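Local coordinates for protein adenosine deaminase (Burkholderia ambifaria, PDB 4GXW) that binds a zinc ion and probably removes the amino group from a purine such as adenine or adenosine by hydrolysis, as a member of the amidohydrolase superfamily, at residues E17-A20 with A21-A24; R90-D93 with L94-I97; S157-R160 with E161-P164. All coordinates share one frame; numbering follows the deposited sequence.

Following the chain from its N terminus, three short local contacts come one after another, none nested in or crossing the next. Interaction 1 turns the loop at residues 17-20 into helix 20-28, far out on the molecule beside helices 310-319 and 343-371. Interaction 2 forms the first turn of helix 91-106, which packs against helices 44-54 and 130-148. Interaction 3 turns the chain as it leaves strand 151-159 of the parallel sheet, ahead of helix 164-176. The centres of interactions 2 and 3 are about 22 Å apart, whereas interaction 1 lies about 41 Å, centre to centre, from interaction 3, on the opposite side of the chain's centre.

Interaction 1: residues E17-A20 with A21-A24; sequences EITA and AHRA
Thr19 and His22 meet at one ring nitrogen. The hydroxyl OG1 of Thr19 comes to the edge of the imidazole, near its plane, 2.8 Å from ND1 of His22 in a hydrogen bond that either atom could donate. The backbone N of Thr19 also donates to His22 ND1 over 3.2 Å, from a position tilted 30° out of the ring plane. Thr19 is the N-cap of helix 20-28, and its OG1 sits between its own backbone N and carbonyl carbon (chi1 66°), which brings the hydroxyl to the ring edge while the N-H comes from out of plane.

With CG beside its backbone N and the chain extended to NE, Arg23 runs back toward Ile18, whose CG2 lies 3.7 Å from CZ of Arg23, over the centre of one guanidinium face. Arg23 N donates to Thr19 O at 3.0 Å and Ala24 N to Ala20 O at 2.9 Å, the first regular bonds of the helix. Phe318 meets the His22 ring, and Ile18 also touches helix 310-319.

His22, three residues after the N-cap, thus accepts the N-H of Thr19, as in one half of a capping box, and the two Thr19 groups probably limit the rotation of its ring.

Interaction 2: residues R90-D93 with L94-I97; sequences RPDD and LRRI
The first turn of helix 91-106 carries a salt bridge between residues three apart, Asp92 and Arg95, on its exposed side. The guanidinium takes the carboxylate side-on, using NE and one terminal nitrogen, each for a different oxygen. NE of Arg95 is 2.7 Å from OD1 of Asp92, and NH2 of Arg95 is 3.0 Å from OD2 of Asp92; both bonds are nearly straight. Each oxygen lies close to the guanidinium plane, but the two flat groups are turned 40° apart, and OD1 is met from above the carboxylate plane. A bend at chi3 (49°) folds the arginine chain back so that it lies alongside Asp92, pointing the same way.

The backbone completes the turn: Arg95 N donates to Pro91 O at 3.2 Å, Arg96 N to Asp92 O at 2.9 Å, and Ile97 N to Asp93 O at 3.0 Å. Asp93 serves the helix start instead. Its OD2 accepts the backbone N of Arg90 at 3.2 Å, from above the carboxylate plane, and the same oxygen takes Thr89 N and a salt bridge from Arg53 of helix 44-54. Leu94 packs on Ala133 and Ile137 of helix 130-148.

Two aspartates in the first turn probably interact favourably with the positive end of the helix dipole, and the two-point grip would restrict how the Arg95 guanidinium can rotate.

Interaction 3: residues S157-R160 with E161-P164; sequences SIDR and EQDP
Asp159 O has two partners: Gln162 N donates to it over 3.0 Å, and a water stands 2.9 Å from the same Asp159 O. That water also lies 2.9 Å from Asp163 O and so links Asp159 O to the residue just after the turn. The Gln162 bond closes a type I beta turn running from Asp159 to Gln162.

The aspartate side chain reinforces it. With CG anti to the backbone N (chi1 178°), the carboxylate reaches forward along the chain, and its OD1 accepts the backbone N of Glu161 at 3.2 Å, making an Asx turn inside the beta turn. OD2 of Asp159 takes NE2 of Gln162 at 3.0 Å; the oxygen lies almost in the amide plane, but the amide stands nearly perpendicular to the carboxylate, at 86°, and approaches from above it. The bend at chi2 (-44°) turns the amide of Gln162 to OD2 of Asp159, while CG of Gln162 already lies 3.4 Å from that oxygen. Arg81 completes the grip with a salt bridge to the same OD2.

Arg160, at the second position of the turn, sends its guanidinium to the zinc ligand His216, where NH1 bonds to the backbone O; its side chain is about 9 Å from the metal. The turn follows the C-terminal end of strand 151-159, the end at which loops of a beta/alpha barrel line the active site, and leads on to helix 164-176.

Interaction 1: residues E17-A20 with A21-A24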
ATOM      1  N   GLU A  17       0.264  20.492 -17.068  1.00 34.45           N
ATOM      2  CA  GLU A  17      -1.176  20.333 -17.159  1.00 35.59           C
ATOM      3  C   GLU A  17      -1.488  18.891 -17.526  1.00 25.07           C
ATOM      4  O   GLU A  17      -1.027  18.388 -18.551  1.00 29.71           O
ATOM      5  CB  GLU A  17      -1.779  21.305 -18.176  1.00 36.40           C
ATOM      6  CG  GLU A  17      -1.650  22.769 -17.776  1.00 44.51           C
ATOM      7  CD  GLU A  17      -2.324  23.074 -16.452  1.00 49.50           C
ATOM      8  OE1 GLU A  17      -1.795  23.912 -15.690  1.00 51.00           O
ATOM      9  OE2 GLU A  17      -3.388  22.480 -16.171  1.00 49.11           O
ATOM     10  N   ILE A  18      -2.240  18.220 -16.660  1.00 23.67           N
ATOM     11  CA  ILE A  18      -2.653  16.851 -16.922  1.00 20.04           C
ATOM     12  C   ILE A  18      -3.834  16.861 -17.886  1.00 20.94           C
ATOM     13  O   ILE A  18      -4.858  17.492 -17.624  1.00 20.31           O
ATOM     14  CB  ILE A  18      -3.026  16.110 -15.623  1.00 18.33           C
ATOM     15  CG1 ILE A  18      -1.818  16.046 -14.681  1.00 18.64           C
ATOM     16  CG2 ILE A  18      -3.540  14.712 -15.942  1.00 15.81           C
ATOM     17  CD1 ILE A  18      -0.584  15.440 -15.318  1.00 21.40           C
ATOM     18  N   THR A  19      -3.678  16.168 -19.007  1.00 18.69           N
ATOM     19  CA  THR A  19      -4.710  16.133 -20.033  1.00 17.26           C
ATOM     20  C   THR A  19      -5.345  14.757 -20.067  1.00 18.38           C
ATOM     21  O   THR A  19      -4.879  13.831 -19.394  1.00 16.20           O
ATOM     22  CB  THR A  19      -4.118  16.428 -21.413  1.00 17.85           C
ATOM     23  OG1 THR A  19      -3.239  15.364 -21.788  1.00 19.87           O
ATOM     24  CG2 THR A  19      -3.343  17.733 -21.386  1.00 22.14           C
ATOM     25  N   ALA A  20      -6.403  14.618 -20.862  1.00 17.87           N
ATOM     26  CA  ALA A  20      -7.035  13.320 -21.059  1.00 16.39           C
ATOM     27  C   ALA A  20      -6.015  12.290 -21.537  1.00 17.19           C
ATOM     28  O   ALA A  20      -6.061  11.139 -21.120  1.00 16.17           O
ATOM     29  CB  ALA A  20      -8.185  13.425 -22.049  1.00 18.09           C
ATOM     30  N   ALA A  21      -5.097  12.712 -22.406  1.00 15.36           N
ATOM     31  CA  ALA A  21      -4.031  11.838 -22.895  1.00 15.44           C
ATOM     32  C   ALA A  21      -3.189  11.281 -21.745  1.00 14.26           C
ATOM     33  O   ALA A  21      -2.894  10.076 -21.693  1.00 13.70           O
ATOM     34  CB  ALA A  21      -3.152  12.581 -23.895  1.00 15.65           C
ATOM     35  N   HIS A  22      -2.796  12.160 -20.828  1.00 14.38           N
ATOM     36  CA  HIS A  22      -2.041  11.744 -19.651  1.00 13.82           C
ATOM     37  C   HIS A  22      -2.844  10.752 -18.827  1.00 13.27           C
ATOM     38  O   HIS A  22      -2.322   9.721 -18.404  1.00 12.73           O
ATOM     39  CB  HIS A  22      -1.671  12.950 -18.783  1.00 15.26           C
ATOM     40  CG  HIS A  22      -0.648  13.853 -19.400  1.00 14.90           C
ATOM     41  ND1 HIS A  22      -0.986  14.967 -20.137  1.00 23.33           N
ATOM     42  CD2 HIS A  22       0.705  13.798 -19.396  1.00 20.13           C
ATOM     43  CE1 HIS A  22       0.116  15.565 -20.556  1.00 25.57           C
ATOM     44  NE2 HIS A  22       1.155  14.877 -20.120  1.00 19.55           N
ATOM     45  N   ARG A  23      -4.118  11.057 -18.594  1.00 13.50           N
ATOM     46  CA  ARG A  23      -4.947  10.157 -17.790  1.00 13.07           C
ATOM     47  C   ARG A  23      -5.086   8.776 -18.425  1.00 12.71           C
ATOM     48  O   ARG A  23      -5.078   7.773 -17.715  1.00 13.48           O
ATOM     49  CB  ARG A  23      -6.314  10.779 -17.491  1.00 13.55           C
ATOM     50  CG  ARG A  23      -6.213  12.018 -16.602  1.00 15.54           C
ATOM     51  CD  ARG A  23      -7.559  12.661 -16.321  1.00 15.81           C
ATOM     52  NE  ARG A  23      -7.374  13.810 -15.441  1.00 17.32           N
ATOM     53  CZ  ARG A  23      -7.271  15.063 -15.858  1.00 19.94           C
ATOM     54  NH1 ARG A  23      -7.385  15.352 -17.148  1.00 24.23           N
ATOM     55  NH2 ARG A  23      -7.077  16.030 -14.978  1.00 22.04           N
ATOM     56  N   ALA A  24      -5.183   8.731 -19.750  1.00 13.71           N
ATOM     57  CA  ALA A  24      -5.265   7.465 -20.461  1.00 12.77           C
ATOM     58  C   ALA A  24      -3.962   6.686 -20.278  1.00 13.77           C
ATOM     59  O   ALA A  24      -3.988   5.465 -20.089  1.00 13.98           O
ATOM     60  CB  ALA A  24      -5.555   7.697 -21.944  1.00 14.80           C
TER

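Interaction 2: residues R90-D93 with L94-I97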
ATOM      1  N   ARG A  90     -18.742 -10.983  10.294  1.00 10.64           N
ATOM      2  CA  ARG A  90     -18.779 -12.345   9.757  1.00 10.80           C
ATOM      3  C   ARG A  90     -17.605 -12.518   8.825  1.00 11.40           C
ATOM      4  O   ARG A  90     -17.215 -11.564   8.156  1.00 10.12           O
ATOM      5  CB  ARG A  90     -20.051 -12.586   8.941  1.00 16.69           C
ATOM      6  CG  ARG A  90     -21.359 -12.281   9.626  1.00 17.00           C
ATOM      7  CD  ARG A  90     -22.519 -12.625   8.711  1.00 28.39           C
ATOM      8  NE  ARG A  90     -23.812 -12.193   9.240  1.00 23.11           N
ATOM      9  CZ  ARG A  90     -24.984 -12.686   8.850  1.00 25.46           C
ATOM     10  NH1 ARG A  90     -25.033 -13.628   7.920  1.00 19.22           N
ATOM     11  NH2 ARG A  90     -26.110 -12.235   9.389  1.00 30.48           N
ATOM     12  N   PRO A  91     -17.052 -13.741   8.739  1.00  9.68           N
ATOM     13  CA  PRO A  91     -15.989 -14.006   7.761  1.00  9.92           C
ATOM     14  C   PRO A  91     -16.358 -13.528   6.369  1.00 10.48           C
ATOM     15  O   PRO A  91     -15.497 -12.996   5.664  1.00 11.24           O
ATOM     16  CB  PRO A  91     -15.882 -15.534   7.769  1.00 12.05           C
ATOM     17  CG  PRO A  91     -16.271 -15.919   9.159  1.00 10.79           C
ATOM     18  CD  PRO A  91     -17.330 -14.916   9.589  1.00  9.31           C
ATOM     19  N   ASP A  92     -17.615 -13.693   5.975  1.00 10.53           N
ATOM     20  CA  ASP A  92     -18.010 -13.308   4.622  1.00 11.22           C
ATOM     21  C   ASP A  92     -17.803 -11.821   4.315  1.00 10.97           C
ATOM     22  O   ASP A  92     -17.636 -11.438   3.157  1.00 10.28           O
ATOM     23  CB  ASP A  92     -19.451 -13.718   4.319  1.00 11.91           C
ATOM     24  CG  ASP A  92     -19.767 -13.614   2.850  1.00 16.95           C
ATOM     25  OD1 ASP A  92     -19.333 -14.499   2.086  1.00 22.32           O
ATOM     26  OD2 ASP A  92     -20.422 -12.637   2.445  1.00 16.46           O
ATOM     27  N   ASP A  93     -17.808 -10.982   5.344  1.00  9.94           N
ATOM     28  CA  ASP A  93     -17.550  -9.559   5.159  1.00  9.66           C
ATOM     29  C   ASP A  93     -16.122  -9.335   4.671  1.00  9.10           C
ATOM     30  O   ASP A  93     -15.874  -8.460   3.833  1.00 10.29           O
ATOM     31  CB  ASP A  93     -17.764  -8.797   6.465  1.00  9.53           C
ATOM     32  CG  ASP A  93     -19.184  -8.887   6.973  1.00 11.38           C
ATOM     33  OD1 ASP A  93     -20.124  -9.144   6.181  1.00 12.84           O
ATOM     34  OD2 ASP A  93     -19.368  -8.691   8.195  1.00 12.75           O
ATOM     35  N   LEU A  94     -15.186 -10.127   5.187  1.00  9.47           N
ATOM     36  CA  LEU A  94     -13.787 -10.063   4.768  1.00  9.59           C
ATOM     37  C   LEU A  94     -13.628 -10.558   3.334  1.00  9.70           C
ATOM     38  O   LEU A  94     -12.854  -9.987   2.560  1.00  9.44           O
ATOM     39  CB  LEU A  94     -12.903 -10.874   5.711  1.00  9.39           C
ATOM     40  CG  LEU A  94     -12.847 -10.312   7.134  1.00 12.37           C
ATOM     41  CD1 LEU A  94     -12.177 -11.293   8.086  1.00 14.76           C
ATOM     42  CD2 LEU A  94     -12.130  -8.984   7.167  1.00 16.03           C
ATOM     43  N   ARG A  95     -14.359 -11.613   2.976  1.00 10.31           N
ATOM     44  CA  ARG A  95     -14.372 -12.082   1.595  1.00  9.31           C
ATOM     45  C   ARG A  95     -14.830 -10.946   0.686  1.00  9.84           C
ATOM     46  O   ARG A  95     -14.185 -10.637  -0.331  1.00  9.88           O
ATOM     47  CB  ARG A  95     -15.328 -13.269   1.411  1.00  9.78           C
ATOM     48  CG  ARG A  95     -15.374 -13.772  -0.035  1.00 11.75           C
ATOM     49  CD  ARG A  95     -16.684 -14.458  -0.419  1.00 13.08           C
ATOM     50  NE  ARG A  95     -17.850 -13.661  -0.048  1.00 13.85           N
ATOM     51  CZ  ARG A  95     -18.342 -12.646  -0.754  1.00 13.17           C
ATOM     52  NH1 ARG A  95     -17.801 -12.281  -1.912  1.00 15.32           N
ATOM     53  NH2 ARG A  95     -19.407 -11.994  -0.302  1.00 14.74           N
ATOM     54  N   ARG A  96     -15.952 -10.328   1.043  1.00  9.52           N
ATOM     55  CA  ARG A  96     -16.510  -9.252   0.223  1.00 10.04           C
ATOM     56  C   ARG A  96     -15.533  -8.096   0.006  1.00  9.30           C
ATOM     57  O   ARG A  96     -15.338  -7.636  -1.128  1.00  9.73           O
ATOM     58  CB  ARG A  96     -17.828  -8.734   0.811  1.00 11.10           C
ATOM     59  CG  ARG A  96     -18.462  -7.646  -0.033  1.00 12.28           C
ATOM     60  CD  ARG A  96     -19.795  -7.214   0.532  1.00 13.34           C
ATOM     61  NE  ARG A  96     -20.363  -6.119  -0.247  1.00 15.21           N
ATOM     62  CZ  ARG A  96     -21.565  -5.595  -0.043  1.00 19.44           C
ATOM     63  NH1 ARG A  96     -22.341  -6.066   0.918  1.00 19.04           N
ATOM     64  NH2 ARG A  96     -21.986  -4.601  -0.806  1.00 21.51           N
ATOM     65  N   ILE A  97     -14.924  -7.605   1.080  1.00  9.55           N
ATOM     66  CA  ILE A  97     -14.067  -6.439   0.913  1.00  9.80           C
ATOM     67  C   ILE A  97     -12.768  -6.778   0.175  1.00 10.18           C
ATOM     68  O   ILE A  97     -12.245  -5.936  -0.559  1.00 10.07           O
ATOM     69  CB  ILE A  97     -13.835  -5.629   2.219  1.00  8.81           C
ATOM     70  CG1 ILE A  97     -13.128  -6.454   3.292  1.00 10.24           C
ATOM     71  CG2 ILE A  97     -15.168  -5.080   2.731  1.00 10.70           C
ATOM     72  CD1 ILE A  97     -12.717  -5.615   4.481  1.00 10.23           C
TER

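Interaction 3: residues S157-R160 with E161-P164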
ATOM      1  N   SER A 157      -0.569  -8.629   9.005  0.71  7.26           N
ATOM      2  CA  SER A 157       0.293  -7.564   9.494  0.71  7.62           C
ATOM      3  C   SER A 157       0.135  -7.333  10.983  0.71  8.28           C
ATOM      4  O   SER A 157      -0.979  -7.299  11.518  0.71  8.96           O
ATOM      5  CB  SER A 157       0.026  -6.271   8.728  0.71 10.00           C
ATOM      6  OG  SER A 157       0.358  -6.439   7.357  0.71  8.34           O
ATOM      7  N   ILE A 158       1.275  -7.165  11.637  1.00  8.43           N
ATOM      8  CA  ILE A 158       1.321  -6.908  13.063  1.00  8.08           C
ATOM      9  C   ILE A 158       0.714  -5.548  13.387  1.00  7.79           C
ATOM     10  O   ILE A 158       0.983  -4.564  12.690  1.00  9.29           O
ATOM     11  CB  ILE A 158       2.786  -6.933  13.542  1.00  8.19           C
ATOM     12  CG1 ILE A 158       3.381  -8.334  13.340  1.00  7.99           C
ATOM     13  CG2 ILE A 158       2.903  -6.439  14.978  1.00  7.65           C
ATOM     14  CD1 ILE A 158       4.896  -8.342  13.332  1.00  9.27           C
ATOM     15  N   ASP A 159      -0.154  -5.507  14.397  1.00  8.41           N
ATOM     16  CA  ASP A 159      -0.685  -4.264  14.947  1.00  9.49           C
ATOM     17  C   ASP A 159       0.324  -3.834  16.009  1.00  8.43           C
ATOM     18  O   ASP A 159       0.336  -4.368  17.120  1.00  9.21           O
ATOM     19  CB  ASP A 159      -2.065  -4.550  15.558  1.00  9.67           C
ATOM     20  CG  ASP A 159      -2.698  -3.346  16.211  1.00 11.18           C
ATOM     21  OD1 ASP A 159      -2.029  -2.308  16.400  1.00 11.42           O
ATOM     22  OD2 ASP A 159      -3.898  -3.469  16.554  1.00 14.04           O
ATOM     23  N   ARG A 160       1.188  -2.886  15.671  1.00  9.21           N
ATOM     24  CA  ARG A 160       2.301  -2.563  16.563  1.00  9.51           C
ATOM     25  C   ARG A 160       1.877  -1.848  17.843  1.00  9.91           C
ATOM     26  O   ARG A 160       2.692  -1.655  18.744  1.00 10.15           O
ATOM     27  CB  ARG A 160       3.381  -1.765  15.827  1.00  9.58           C
ATOM     28  CG  ARG A 160       3.036  -0.296  15.603  1.00  8.38           C
ATOM     29  CD  ARG A 160       3.886   0.314  14.481  1.00  9.55           C
ATOM     30  NE  ARG A 160       5.319   0.172  14.746  1.00  8.51           N
ATOM     31  CZ  ARG A 160       6.270   0.091  13.814  1.00  8.71           C
ATOM     32  NH1 ARG A 160       5.966   0.175  12.522  1.00  9.53           N
ATOM     33  NH2 ARG A 160       7.540  -0.073  14.189  1.00  8.91           N
ATOM     34  N   GLU A 161       0.609  -1.457  17.934  1.00  9.87           N
ATOM     35  CA  GLU A 161       0.101  -0.840  19.156  1.00 10.16           C
ATOM     36  C   GLU A 161      -0.230  -1.870  20.226  1.00  9.52           C
ATOM     37  O   GLU A 161      -0.451  -1.514  21.383  1.00 13.39           O
ATOM     38  CB  GLU A 161      -1.107   0.046  18.849  1.00 10.27           C
ATOM     39  CG  GLU A 161      -0.754   1.213  17.927  1.00 13.57           C
ATOM     40  CD  GLU A 161      -1.945   2.069  17.565  1.00 16.05           C
ATOM     41  OE1 GLU A 161      -2.905   2.138  18.366  1.00 23.83           O
ATOM     42  OE2 GLU A 161      -1.934   2.665  16.468  1.00 14.11           O
ATOM     43  N   GLN A 162      -0.250  -3.143  19.845  1.00  9.04           N
ATOM     44  CA  GLN A 162      -0.468  -4.224  20.798  1.00  9.33           C
ATOM     45  C   GLN A 162       0.854  -4.888  21.165  1.00 10.60           C
ATOM     46  O   GLN A 162       1.894  -4.616  20.557  1.00 11.97           O
ATOM     47  CB  GLN A 162      -1.483  -5.245  20.255  1.00 12.88           C
ATOM     48  CG  GLN A 162      -2.711  -4.650  19.521  1.00 14.80           C
ATOM     49  CD  GLN A 162      -3.356  -3.440  20.198  1.00 15.20           C
ATOM     50  OE1 GLN A 162      -3.406  -3.342  21.429  1.00 17.20           O
ATOM     51  NE2 GLN A 162      -3.880  -2.519  19.384  1.00 17.30           N
ATOM     52  N   ASP A 163       0.809  -5.737  22.188  1.00 11.08           N
ATOM     53  CA  ASP A 163       1.994  -6.413  22.723  1.00 11.51           C
ATOM     54  C   ASP A 163       2.684  -7.292  21.670  1.00 11.43           C
ATOM     55  O   ASP A 163       2.020  -7.851  20.790  1.00 11.54           O
ATOM     56  CB  ASP A 163       1.559  -7.281  23.910  1.00 12.52           C
ATOM     57  CG  ASP A 163       2.723  -7.801  24.730  1.00 19.95           C
ATOM     58  OD1 ASP A 163       3.283  -8.861  24.374  1.00 18.61           O
ATOM     59  OD2 ASP A 163       3.068  -7.165  25.753  1.00 19.98           O
ATOM     60  N   PRO A 164       4.022  -7.419  21.746  1.00 10.62           N
ATOM     61  CA  PRO A 164       4.728  -8.309  20.810  1.00 11.90           C
ATOM     62  C   PRO A 164       4.255  -9.768  20.844  1.00 13.63           C
ATOM     63  O   PRO A 164       4.454 -10.464  19.845  1.00 12.61           O
ATOM     64  CB  PRO A 164       6.206  -8.175  21.218  1.00 14.68           C
ATOM     65  CG  PRO A 164       6.219  -7.382  22.501  1.00 18.69           C
ATOM     66  CD  PRO A 164       4.948  -6.588  22.534  1.00 12.35           C
TER
HETATM   67  O   HOH W   1       1.348  -6.894  18.183  1.00  9.71           O